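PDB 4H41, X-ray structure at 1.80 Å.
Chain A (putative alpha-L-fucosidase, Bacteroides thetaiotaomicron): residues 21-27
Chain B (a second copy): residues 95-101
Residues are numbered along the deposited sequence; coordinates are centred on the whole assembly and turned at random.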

ATOM      1  N   GLU A  21       3.499  23.660  17.260  1.00 44.80           N
ATOM      2  CA  GLU A  21       2.125  23.321  16.918  1.00 41.80           C
ATOM      3  C   GLU A  21       1.698  24.223  15.781  1.00 39.66           C
ATOM      4  O   GLU A  21       2.047  25.400  15.825  1.00 37.17           O
ATOM      5  CB  GLU A  21       1.214  23.481  18.137  1.00 43.98           C
ATOM      6  CG  GLU A  21      -0.244  23.177  17.825  1.00 55.42           C
ATOM      7  CD  GLU A  21      -1.107  22.650  18.960  1.00 75.75           C
ATOM      8  OE1 GLU A  21      -0.595  21.886  19.808  1.00 87.13           O
ATOM      9  OE2 GLU A  21      -2.326  22.933  18.946  1.00 61.96           O
ATOM     10  N   SER A  22       0.996  23.698  14.742  1.00 32.39           N
ATOM     11  CA  SER A  22       0.613  24.566  13.632  1.00 31.61           C
ATOM     12  C   SER A  22      -0.356  25.632  14.123  1.00 36.46           C
ATOM     13  O   SER A  22      -1.137  25.399  15.053  1.00 33.38           O
ATOM     14  CB  SER A  22      -0.026  23.771  12.490  1.00 34.43           C
ATOM     15  OG  SER A  22       0.672  22.597  12.101  1.00 32.57           O
ATOM     16  N   LYS A  23      -0.299  26.812  13.499  1.00 33.97           N
ATOM     17  CA  LYS A  23      -1.222  27.894  13.793  1.00 32.77           C
ATOM     18  C   LYS A  23      -2.460  27.610  12.975  1.00 31.65           C
ATOM     19  O   LYS A  23      -2.391  27.695  11.756  1.00 28.33           O
ATOM     20  CB  LYS A  23      -0.596  29.261  13.444  1.00 36.26           C
ATOM     21  CG  LYS A  23      -1.591  30.448  13.430  1.00 53.54           C
ATOM     22  CD  LYS A  23      -2.479  30.559  14.674  1.00 58.67           C
ATOM     23  CE  LYS A  23      -3.293  31.838  14.675  1.00 77.07           C
ATOM     24  NZ  LYS A  23      -4.252  31.905  13.534  1.00 81.36           N
ATOM     25  N   LEU A  24      -3.596  27.271  13.613  1.00 28.67           N
ATOM     26  CA  LEU A  24      -4.793  26.992  12.820  1.00 26.93           C
ATOM     27  C   LEU A  24      -5.417  28.307  12.364  1.00 28.51           C
ATOM     28  O   LEU A  24      -5.452  29.264  13.125  1.00 29.25           O
ATOM     29  CB  LEU A  24      -5.816  26.132  13.572  1.00 26.63           C
ATOM     30  CG  LEU A  24      -5.432  24.694  13.971  1.00 31.40           C
ATOM     31  CD1 LEU A  24      -6.665  23.854  14.193  1.00 31.05           C
ATOM     32  CD2 LEU A  24      -4.548  24.019  12.954  1.00 32.28           C
ATOM     33  N   ILE A  25      -5.943  28.343  11.142  1.00 22.68           N
ATOM     34  CA  ILE A  25      -6.574  29.541  10.597  1.00 23.67           C
ATOM     35  C   ILE A  25      -8.078  29.319  10.425  1.00 28.41           C
ATOM     36  O   ILE A  25      -8.759  30.144   9.812  1.00 26.33           O
ATOM     37  CB  ILE A  25      -5.893  30.026   9.308  1.00 27.29           C
ATOM     38  CG1 ILE A  25      -5.914  28.933   8.206  1.00 27.11           C
ATOM     39  CG2 ILE A  25      -4.449  30.456   9.617  1.00 28.05           C
ATOM     40  CD1 ILE A  25      -5.386  29.399   6.887  1.00 29.98           C
ATOM     41  N   VAL A  26      -8.610  28.268  11.056  1.00 25.83           N
ATOM     42  CA  VAL A  26     -10.042  28.019  11.126  1.00 24.95           C
ATOM     43  C   VAL A  26     -10.387  27.885  12.599  1.00 26.43           C
ATOM     44  O   VAL A  26      -9.535  27.475  13.385  1.00 25.24           O
ATOM     45  CB  VAL A  26     -10.519  26.763  10.320  1.00 27.04           C
ATOM     46  CG1 VAL A  26     -10.264  26.935   8.837  1.00 26.57           C
ATOM     47  CG2 VAL A  26      -9.898  25.462  10.845  1.00 25.10           C
ATOM     48  N   PRO A  27     -11.635  28.085  12.988  1.00 24.42           N
ATOM     49  CA  PRO A  27     -11.992  27.850  14.404  1.00 24.30           C
ATOM     50  C   PRO A  27     -11.841  26.373  14.824  1.00 23.37           C
ATOM     51  O   PRO A  27     -12.172  25.467  14.077  1.00 22.25           O
ATOM     52  CB  PRO A  27     -13.454  28.305  14.486  1.00 26.49           C
ATOM     53  CG  PRO A  27     -13.670  29.175  13.292  1.00 31.44           C
ATOM     54  CD  PRO A  27     -12.778  28.618  12.219  1.00 25.68           C
TER
ATOM     55  N   TYR B  95     -11.878  25.532  -0.830  1.00 24.95           N
ATOM     56  CA  TYR B  95     -11.966  25.230   0.602  1.00 24.09           C
ATOM     57  C   TYR B  95     -10.907  25.894   1.446  1.00 27.40           C
ATOM     58  O   TYR B  95      -9.716  25.753   1.174  1.00 26.65           O
ATOM     59  CB  TYR B  95     -11.842  23.715   0.805  1.00 24.50           C
ATOM     60  CG  TYR B  95     -12.742  22.861  -0.069  1.00 25.29           C
ATOM     61  CD1 TYR B  95     -14.058  23.244  -0.349  1.00 29.36           C
ATOM     62  CD2 TYR B  95     -12.282  21.682  -0.627  1.00 25.47           C
ATOM     63  CE1 TYR B  95     -14.872  22.471  -1.165  1.00 29.19           C
ATOM     64  CE2 TYR B  95     -13.089  20.910  -1.455  1.00 25.87           C
ATOM     65  CZ  TYR B  95     -14.376  21.326  -1.743  1.00 26.98           C
ATOM     66  OH  TYR B  95     -15.213  20.559  -2.526  1.00 30.63           O
HETATM   67  N   MSE B  96     -11.323  26.571   2.516  1.00 25.18           N
HETATM   68  CA  MSE B  96     -10.367  27.152   3.453  1.00 25.11           C
HETATM   69  C   MSE B  96      -9.568  26.011   4.108  1.00 27.43           C
HETATM   70  O   MSE B  96     -10.184  25.119   4.699  1.00 25.93           O
HETATM   71  CB  MSE B  96     -11.124  27.961   4.532  1.00 28.18           C
HETATM   72  CG  MSE B  96     -10.233  28.613   5.570  1.00 34.40           C
HETATM   73 SE   MSE B  96      -9.290  30.124   4.848  0.75 40.49          SE
HETATM   74  CE  MSE B  96      -8.863  31.042   6.545  1.00 40.76           C
ATOM     75  N   PRO B  97      -8.224  26.020   4.038  1.00 23.32           N
ATOM     76  CA  PRO B  97      -7.440  24.982   4.743  1.00 22.11           C
ATOM     77  C   PRO B  97      -7.303  25.333   6.216  1.00 24.66           C
ATOM     78  O   PRO B  97      -7.475  26.489   6.587  1.00 24.05           O
ATOM     79  CB  PRO B  97      -6.079  25.062   4.040  1.00 23.26           C
ATOM     80  CG  PRO B  97      -5.958  26.491   3.675  1.00 26.92           C
ATOM     81  CD  PRO B  97      -7.338  27.008   3.398  1.00 24.52           C
ATOM     82  N   SER B  98      -6.926  24.371   7.058  1.00 22.27           N
ATOM     83  CA  SER B  98      -6.813  24.682   8.478  1.00 23.52           C
ATOM     84  C   SER B  98      -5.478  25.302   8.816  1.00 24.95           C
ATOM     85  O   SER B  98      -5.359  25.877   9.886  1.00 25.81           O
ATOM     86  CB  SER B  98      -7.028  23.451   9.338  1.00 26.41           C
ATOM     87  OG  SER B  98      -6.080  22.448   9.063  1.00 26.80           O
ATOM     88  N   VAL B  99      -4.474  25.192   7.938  1.00 23.02           N
ATOM     89  CA  VAL B  99      -3.143  25.755   8.192  1.00 22.24           C
ATOM     90  C   VAL B  99      -2.672  26.498   6.957  1.00 24.34           C
ATOM     91  O   VAL B  99      -2.806  25.993   5.841  1.00 24.84           O
ATOM     92  CB  VAL B  99      -2.134  24.625   8.564  1.00 25.26           C
ATOM     93  CG1 VAL B  99      -0.712  25.172   8.733  1.00 25.16           C
ATOM     94  CG2 VAL B  99      -2.566  23.870   9.826  1.00 25.81           C
ATOM     95  N   ASP B 100      -2.013  27.652   7.162  1.00 21.95           N
ATOM     96  CA  ASP B 100      -1.360  28.370   6.075  1.00 21.18           C
ATOM     97  C   ASP B 100       0.011  27.695   5.849  1.00 23.03           C
ATOM     98  O   ASP B 100       0.979  27.990   6.547  1.00 22.51           O
ATOM     99  CB  ASP B 100      -1.216  29.876   6.377  1.00 21.28           C
ATOM    100  CG  ASP B 100      -0.582  30.668   5.246  1.00 26.84           C
ATOM    101  OD1 ASP B 100      -0.018  30.037   4.308  1.00 21.99           O
ATOM    102  OD2 ASP B 100      -0.606  31.923   5.305  1.00 25.27           O
ATOM    103  N   LEU B 101       0.064  26.742   4.919  1.00 21.19           N
ATOM    104  CA  LEU B 101       1.298  25.999   4.628  1.00 19.81           C
ATOM    105  C   LEU B 101       2.348  26.858   3.977  1.00 21.47           C
ATOM    106  O   LEU B 101       3.543  26.612   4.167  1.00 23.05           O
ATOM    107  CB  LEU B 101       1.015  24.789   3.726  1.00 19.59           C
ATOM    108  CG  LEU B 101       0.065  23.752   4.307  1.00 25.31           C
ATOM    109  CD1 LEU B 101      -0.250  22.653   3.277  1.00 24.91           C
ATOM    110  CD2 LEU B 101       0.651  23.114   5.566  1.00 28.92           C
TER
HETATM  111  O   HOH W   1      -1.267  28.876   9.747  1.00 21.42           O

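The two stretches, from two copies of the same protein, meet largely through loop segments and bury 424 Å² between them, counting both sides. Polar recognition is carried by the backbones. The amide of Ile25(A) donates a hydrogen bond from N to O of Ser98(B), 2.8 Å long and nearly straight, with an N-H...O angle of 161°. The same carbonyl also receives a CA-H...O contact from the preceding residue, Leu24(A) CA to Ser98(B) O at 3.2 Å, so that one oxygen engages two successive residues of chain A. These contacts use main-chain atoms on both sides, while the side chains of Ile25(A) and Val26(A) pack against chain B.

A water molecule supplies the second polar link. It donates to Lys23(A) O at 2.6 Å and accepts from Asp100(B) N at 3.0 Å, joining a carbonyl and an amide that do not bond each other directly. The Lys23(A) side chain takes no part in this bridge; it folds along its own chain, where NZ of Lys23(A) donates to O of the next residue, Leu24(A), at 2.9 Å.

Apolar packing accounts for much of the remaining contact and centres on Ile25(A), which has the largest area covered by the other stretch. Its CA-to-CB bond points toward chain B, and with chi1 p and chi2 t, CD1 lies 3.9 Å from CE of Met96(B), a selenomethionine, and 4.4 Å from CG of Pro97(B). CG1 of Ile25(A) also comes within 3.3 Å of O of Pro97(B), and CD1 reaches to 3.8 Å from N of Asp100(B), so this unbranched arm lies along the chain B backbone as well as against side chains. Val26(A) extends the apolar surface: its CG1 sits 3.7 Å from CG of Met96(B), and its CG2 is 3.8 Å from CB of Ser98(B), the two methyls of the branched residue thus meeting different neighbours. The long, flexible side chain of Met96(B) can serve both Ile25(A) and Val26(A).

A smaller apolar contact joins Leu24(A) and Val99(B), with CD2 to CG2 at 3.7 Å. The Leu24(A) CA-to-CB bond runs sideways, but the end of the side chain comes nearer to chain B; Val99(B) still takes part although its own CA-to-CB bond points away. Ser22(A) CB approaches the same Val99(B) CG2 at 3.7 Å. The hydroxyls of Ser22(A) and Ser98(B) are hydrogen-bonded elsewhere in the structure, and the small serine side chains present their CB atoms to the apolar neighbours here.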